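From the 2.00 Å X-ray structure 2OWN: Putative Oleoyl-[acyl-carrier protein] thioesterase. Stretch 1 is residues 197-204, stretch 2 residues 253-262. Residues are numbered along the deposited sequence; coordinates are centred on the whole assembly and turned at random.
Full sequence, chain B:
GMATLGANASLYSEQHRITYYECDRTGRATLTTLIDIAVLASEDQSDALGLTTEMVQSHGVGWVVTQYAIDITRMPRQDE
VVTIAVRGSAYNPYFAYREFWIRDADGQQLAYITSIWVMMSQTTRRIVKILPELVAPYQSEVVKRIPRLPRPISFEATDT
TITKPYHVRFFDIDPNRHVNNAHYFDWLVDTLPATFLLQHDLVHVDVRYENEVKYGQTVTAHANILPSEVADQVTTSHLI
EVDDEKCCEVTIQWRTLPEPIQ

Stretch 1 (197-204) LLQHDLVH
Stretch 2 253-262: QWRTLPEPIQ

A beta bulge breaks the register of this antiparallel pairing: Q253 O accepts from two successive amides, V203 N at 2.9 Å and H204 N at 3.1 Å, while Q253 N donates to H204 O at 2.8 Å. At the bulge V203 has phi/psi of -114/-50; its phi is ordinary for a strand, but its psi of -50° departs from the 135° of H200 and 148° of D201.

Strands 200-204 and 253-256 run at 140° between their N-to-C directions. Before the bulge, D201 and R255 form the hydrogen-bonded pair (D201 N to R255 O 3.0 Å, R255 N to D201 O 2.8 Å), flanked by the non-hydrogen-bonded pairs H200-T256 and L202-W254, each with CA atoms 4.7 Å apart.

A type I turn, L197 to H200, leads into the strand. Beyond the last bridge, H200 with T256, two turn carbonyls still accept from the loop: L257 N donates to Q199 O (2.9 Å) and I261 N to L198 O (2.8 Å). The Q199 side chain (chi1 t, chi2 t) starts sideways but its end comes nearer the other stretch, NE2 donating to L257 O at 3.0 Å.

H200, L202, W254 and T256 share one face. There L202 CD2 (chi1 m, chi2 t) lies 3.6 Å from the centroid of the W254 six-membered ring, 16° off its normal, a CH-pi contact; L197 CD2 approaches W254 CH2 at 3.7 Å. On the other face, opposite charges pair in a salt bridge, D201 OD2 to R255 NH2, 3.1 Å.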

ATOM      1  N   LEU B 197       2.371 -18.824  -4.681  1.00 35.49           N
ATOM      2  CA  LEU B 197       2.142 -17.486  -5.304  1.00 35.40           C
ATOM      3  C   LEU B 197       3.012 -17.179  -6.519  1.00 34.99           C
ATOM      4  O   LEU B 197       2.521 -16.564  -7.469  1.00 35.91           O
ATOM      5  CB  LEU B 197       2.274 -16.357  -4.261  1.00 33.90           C
ATOM      6  CG  LEU B 197       1.276 -16.381  -3.090  1.00 35.23           C
ATOM      7  CD1 LEU B 197       1.658 -15.331  -2.052  1.00 31.70           C
ATOM      8  CD2 LEU B 197      -0.150 -16.184  -3.581  1.00 29.14           C
ATOM      9  N   LEU B 198       4.275 -17.616  -6.473  1.00 32.98           N
ATOM     10  CA  LEU B 198       5.229 -17.425  -7.587  1.00 34.11           C
ATOM     11  C   LEU B 198       4.983 -18.315  -8.823  1.00 33.20           C
ATOM     12  O   LEU B 198       5.611 -18.054  -9.850  1.00 34.61           O
ATOM     13  CB  LEU B 198       6.691 -17.541  -7.097  1.00 33.30           C
ATOM     14  CG  LEU B 198       7.153 -16.402  -6.170  1.00 36.98           C
ATOM     15  CD1 LEU B 198       8.484 -16.767  -5.497  1.00 36.24           C
ATOM     16  CD2 LEU B 198       7.240 -15.038  -6.905  1.00 33.57           C
ATOM     17  N   GLN B 199       4.107 -19.332  -8.743  1.00 33.80           N
ATOM     18  CA  GLN B 199       3.782 -20.196  -9.906  1.00 34.29           C
ATOM     19  C   GLN B 199       2.260 -20.315 -10.175  1.00 33.72           C
ATOM     20  O   GLN B 199       1.790 -21.308 -10.749  1.00 32.24           O
ATOM     21  CB  GLN B 199       4.493 -21.545  -9.735  1.00 34.52           C
ATOM     22  CG  GLN B 199       4.677 -22.324 -11.055  1.00 37.92           C
ATOM     23  CD  GLN B 199       5.615 -23.495 -10.991  1.00 35.63           C
ATOM     24  OE1 GLN B 199       6.251 -23.784  -9.965  1.00 43.02           O
ATOM     25  NE2 GLN B 199       5.702 -24.199 -12.115  1.00 24.74           N
ATOM     26  N   HIS B 200       1.507 -19.274  -9.799  1.00 34.11           N
ATOM     27  CA  HIS B 200       0.049 -19.182  -9.988  1.00 34.56           C
ATOM     28  C   HIS B 200      -0.399 -17.742 -10.263  1.00 36.31           C
ATOM     29  O   HIS B 200       0.083 -16.820  -9.602  1.00 37.38           O
ATOM     30  CB  HIS B 200      -0.727 -19.762  -8.790  1.00 35.30           C
ATOM     31  CG  HIS B 200      -0.591 -21.243  -8.649  1.00 32.71           C
ATOM     32  ND1 HIS B 200       0.421 -21.827  -7.920  1.00 33.15           N
ATOM     33  CD2 HIS B 200      -1.301 -22.259  -9.190  1.00 36.44           C
ATOM     34  CE1 HIS B 200       0.324 -23.140  -8.013  1.00 32.52           C
ATOM     35  NE2 HIS B 200      -0.713 -23.429  -8.778  1.00 30.09           N
ATOM     36  N   ASP B 201      -1.270 -17.579 -11.262  1.00 36.60           N
ATOM     37  CA  ASP B 201      -1.870 -16.298 -11.668  1.00 36.91           C
ATOM     38  C   ASP B 201      -3.353 -16.333 -11.341  1.00 36.15           C
ATOM     39  O   ASP B 201      -3.977 -17.384 -11.441  1.00 33.99           O
ATOM     40  CB  ASP B 201      -1.678 -16.034 -13.169  1.00 37.49           C
ATOM     41  CG  ASP B 201      -0.247 -15.657 -13.538  1.00 41.40           C
ATOM     42  OD1 ASP B 201       0.606 -15.490 -12.649  1.00 47.07           O
ATOM     43  OD2 ASP B 201       0.024 -15.492 -14.743  1.00 42.90           O
ATOM     44  N   LEU B 202      -3.904 -15.170 -11.000  1.00 36.81           N
ATOM     45  CA  LEU B 202      -5.322 -15.025 -10.639  1.00 36.39           C
ATOM     46  C   LEU B 202      -6.221 -15.145 -11.869  1.00 35.45           C
ATOM     47  O   LEU B 202      -5.907 -14.574 -12.921  1.00 36.40           O
ATOM     48  CB  LEU B 202      -5.573 -13.675  -9.953  1.00 35.59           C
ATOM     49  CG  LEU B 202      -4.870 -13.477  -8.608  1.00 35.40           C
ATOM     50  CD1 LEU B 202      -4.752 -12.010  -8.279  1.00 36.17           C
ATOM     51  CD2 LEU B 202      -5.574 -14.275  -7.490  1.00 33.64           C
ATOM     52  N   VAL B 203      -7.282 -15.944 -11.732  1.00 35.10           N
ATOM     53  CA  VAL B 203      -8.305 -16.172 -12.757  1.00 34.04           C
ATOM     54  C   VAL B 203      -9.647 -15.597 -12.275  1.00 33.67           C
ATOM     55  O   VAL B 203     -10.307 -14.872 -13.035  1.00 32.59           O
ATOM     56  CB  VAL B 203      -8.438 -17.684 -13.131  1.00 34.40           C
ATOM     57  CG1 VAL B 203      -9.529 -17.929 -14.172  1.00 32.95           C
ATOM     58  CG2 VAL B 203      -7.115 -18.208 -13.654  1.00 34.39           C
ATOM     59  N   HIS B 204     -10.048 -15.941 -11.042  1.00 32.41           N
ATOM     60  CA  HIS B 204     -11.316 -15.494 -10.459  1.00 30.71           C
ATOM     61  C   HIS B 204     -11.249 -15.353  -8.930  1.00 30.30           C
ATOM     62  O   HIS B 204     -10.455 -16.050  -8.296  1.00 28.91           O
ATOM     63  CB  HIS B 204     -12.395 -16.515 -10.851  1.00 31.48           C
ATOM     64  CG  HIS B 204     -13.783 -15.970 -10.858  1.00 30.44           C
ATOM     65  ND1 HIS B 204     -14.589 -15.913  -9.742  1.00 28.33           N
ATOM     66  CD2 HIS B 204     -14.514 -15.469 -11.880  1.00 35.05           C
ATOM     67  CE1 HIS B 204     -15.752 -15.381 -10.081  1.00 32.12           C
ATOM     68  NE2 HIS B 204     -15.730 -15.107 -11.369  1.00 27.15           N
ATOM     69  N   GLN B 253      -9.792 -18.735  -7.805  1.00 30.64           N
ATOM     70  CA  GLN B 253      -9.458 -19.663  -8.880  1.00 31.32           C
ATOM     71  C   GLN B 253      -8.137 -19.131  -9.452  1.00 32.92           C
ATOM     72  O   GLN B 253      -8.024 -17.922  -9.745  1.00 31.70           O
ATOM     73  CB  GLN B 253     -10.565 -19.730  -9.936  1.00 31.86           C
ATOM     74  CG  GLN B 253     -11.975 -20.074  -9.376  1.00 26.90           C
ATOM     75  CD  GLN B 253     -12.078 -21.436  -8.679  1.00 33.42           C
ATOM     76  OE1 GLN B 253     -11.207 -22.295  -8.812  1.00 34.35           O
ATOM     77  NE2 GLN B 253     -13.173 -21.642  -7.955  1.00 29.52           N
ATOM     78  N   TRP B 254      -7.149 -20.025  -9.583  1.00 33.79           N
ATOM     79  CA  TRP B 254      -5.806 -19.710 -10.081  1.00 35.29           C
ATOM     80  C   TRP B 254      -5.412 -20.555 -11.270  1.00 35.57           C
ATOM     81  O   TRP B 254      -5.862 -21.686 -11.351  1.00 36.12           O
ATOM     82  CB  TRP B 254      -4.764 -20.025  -9.010  1.00 34.72           C
ATOM     83  CG  TRP B 254      -4.909 -19.355  -7.712  1.00 34.52           C
ATOM     84  CD1 TRP B 254      -5.705 -19.751  -6.691  1.00 35.63           C
ATOM     85  CD2 TRP B 254      -4.174 -18.218  -7.240  1.00 33.54           C
ATOM     86  NE1 TRP B 254      -5.542 -18.920  -5.618  1.00 33.11           N
ATOM     87  CE2 TRP B 254      -4.627 -17.955  -5.920  1.00 33.48           C
ATOM     88  CE3 TRP B 254      -3.197 -17.372  -7.808  1.00 34.41           C
ATOM     89  CZ2 TRP B 254      -4.119 -16.892  -5.126  1.00 32.29           C
ATOM     90  CZ3 TRP B 254      -2.688 -16.296  -7.034  1.00 35.39           C
ATOM     91  CH2 TRP B 254      -3.158 -16.069  -5.695  1.00 34.24           C
ATOM     92  N   ARG B 255      -4.538 -20.025 -12.135  1.00 34.60           N
ATOM     93  CA  ARG B 255      -3.995 -20.753 -13.296  1.00 36.63           C
ATOM     94  C   ARG B 255      -2.569 -21.144 -12.903  1.00 35.11           C
ATOM     95  O   ARG B 255      -1.787 -20.270 -12.537  1.00 35.85           O
ATOM     96  CB  ARG B 255      -3.959 -19.910 -14.572  1.00 35.81           C
ATOM     97  CG  ARG B 255      -3.573 -20.723 -15.817  1.00 41.93           C
ATOM     98  CD  ARG B 255      -3.606 -19.933 -17.113  1.00 43.27           C
ATOM     99  NE  ARG B 255      -2.541 -18.926 -17.214  1.00 50.22           N
ATOM    100  CZ  ARG B 255      -2.594 -17.634 -16.841  1.00 54.70           C
ATOM    101  NH1 ARG B 255      -3.685 -17.077 -16.273  1.00 57.06           N
ATOM    102  NH2 ARG B 255      -1.505 -16.871 -17.031  1.00 51.76           N
ATOM    103  N   THR B 256      -2.237 -22.432 -13.003  1.00 33.08           N
ATOM    104  CA  THR B 256      -0.896 -22.953 -12.681  1.00 33.42           C
ATOM    105  C   THR B 256       0.030 -22.616 -13.855  1.00 33.00           C
ATOM    106  O   THR B 256      -0.270 -22.975 -15.002  1.00 31.31           O
ATOM    107  CB  THR B 256      -0.925 -24.456 -12.398  1.00 33.19           C
ATOM    108  OG1 THR B 256      -1.828 -24.693 -11.312  1.00 35.57           O
ATOM    109  CG2 THR B 256       0.471 -25.011 -12.032  1.00 35.83           C
ATOM    110  N   LEU B 257       1.126 -21.910 -13.555  1.00 31.73           N
ATOM    111  CA  LEU B 257       2.111 -21.500 -14.554  1.00 31.92           C
ATOM    112  C   LEU B 257       3.086 -22.660 -14.833  1.00 32.34           C
ATOM    113  O   LEU B 257       3.359 -23.451 -13.904  1.00 31.80           O
ATOM    114  CB  LEU B 257       2.879 -20.253 -14.096  1.00 31.90           C
ATOM    115  CG  LEU B 257       2.031 -19.015 -13.766  1.00 34.37           C
ATOM    116  CD1 LEU B 257       2.913 -17.908 -13.210  1.00 30.90           C
ATOM    117  CD2 LEU B 257       1.216 -18.501 -14.968  1.00 39.81           C
ATOM    118  N   PRO B 258       3.593 -22.794 -16.099  1.00 32.56           N
ATOM    119  CA  PRO B 258       4.567 -23.863 -16.418  1.00 32.48           C
ATOM    120  C   PRO B 258       5.838 -23.828 -15.566  1.00 30.90           C
ATOM    121  O   PRO B 258       6.282 -24.878 -15.140  1.00 30.24           O
ATOM    122  CB  PRO B 258       4.909 -23.617 -17.897  1.00 31.99           C
ATOM    123  CG  PRO B 258       3.816 -22.848 -18.419  1.00 34.67           C
ATOM    124  CD  PRO B 258       3.289 -22.008 -17.314  1.00 32.77           C
ATOM    125  N   GLU B 259       6.361 -22.625 -15.303  1.00 33.02           N
ATOM    126  CA  GLU B 259       7.564 -22.403 -14.496  1.00 32.35           C
ATOM    127  C   GLU B 259       7.337 -21.323 -13.435  1.00 31.81           C
ATOM    128  O   GLU B 259       6.450 -20.467 -13.625  1.00 30.11           O
ATOM    129  CB  GLU B 259       8.717 -21.989 -15.402  1.00 32.99           C
ATOM    130  CG  GLU B 259       9.099 -23.043 -16.458  1.00 30.23           C
ATOM    131  CD  GLU B 259      10.199 -22.596 -17.427  1.00 35.88           C
ATOM    132  OE1 GLU B 259      10.776 -21.496 -17.268  1.00 40.14           O
ATOM    133  OE2 GLU B 259      10.484 -23.362 -18.373  1.00 42.60           O
ATOM    134  N   PRO B 260       8.110 -21.364 -12.310  1.00 31.59           N
ATOM    135  CA  PRO B 260       7.958 -20.314 -11.301  1.00 32.15           C
ATOM    136  C   PRO B 260       8.528 -18.981 -11.797  1.00 32.03           C
ATOM    137  O   PRO B 260       9.455 -18.974 -12.624  1.00 31.58           O
ATOM    138  CB  PRO B 260       8.793 -20.809 -10.107  1.00 31.16           C
ATOM    139  CG  PRO B 260       9.296 -22.135 -10.462  1.00 33.90           C
ATOM    140  CD  PRO B 260       9.162 -22.324 -11.915  1.00 32.26           C
ATOM    141  N   ILE B 261       7.961 -17.887 -11.297  1.00 33.34           N
ATOM    142  CA  ILE B 261       8.430 -16.526 -11.612  1.00 35.53           C
ATOM    143  C   ILE B 261       9.641 -16.329 -10.688  1.00 37.21           C
ATOM    144  O   ILE B 261       9.520 -16.553  -9.475  1.00 39.42           O
ATOM    145  CB  ILE B 261       7.350 -15.458 -11.387  1.00 35.79           C
ATOM    146  CG1 ILE B 261       6.137 -15.741 -12.284  1.00 38.75           C
ATOM    147  CG2 ILE B 261       7.897 -14.050 -11.679  1.00 37.17           C
ATOM    148  CD1 ILE B 261       4.996 -14.806 -12.077  1.00 41.71           C
ATOM    149  N   GLN B 262      10.797 -15.972 -11.260  1.00 40.71           N
ATOM    150  CA  GLN B 262      12.043 -15.757 -10.485  1.00 43.30           C
ATOM    151  C   GLN B 262      11.924 -14.554  -9.549  1.00 44.86           C
ATOM    152  O   GLN B 262      11.277 -13.547  -9.860  1.00 44.94           O
ATOM    153  CB  GLN B 262      13.272 -15.591 -11.401  1.00 44.66           C
ATOM    154  CG  GLN B 262      13.652 -16.851 -12.213  1.00 50.42           C
ATOM    155  CD  GLN B 262      14.183 -18.020 -11.366  1.00 54.92           C
ATOM    156  OE1 GLN B 262      14.819 -17.821 -10.328  1.00 57.63           O
ATOM    157  NE2 GLN B 262      13.955 -19.239 -11.840  1.00 54.52           N
ATOM    158  OXT GLN B 262      12.463 -14.614  -8.446  1.00 45.28           O
TER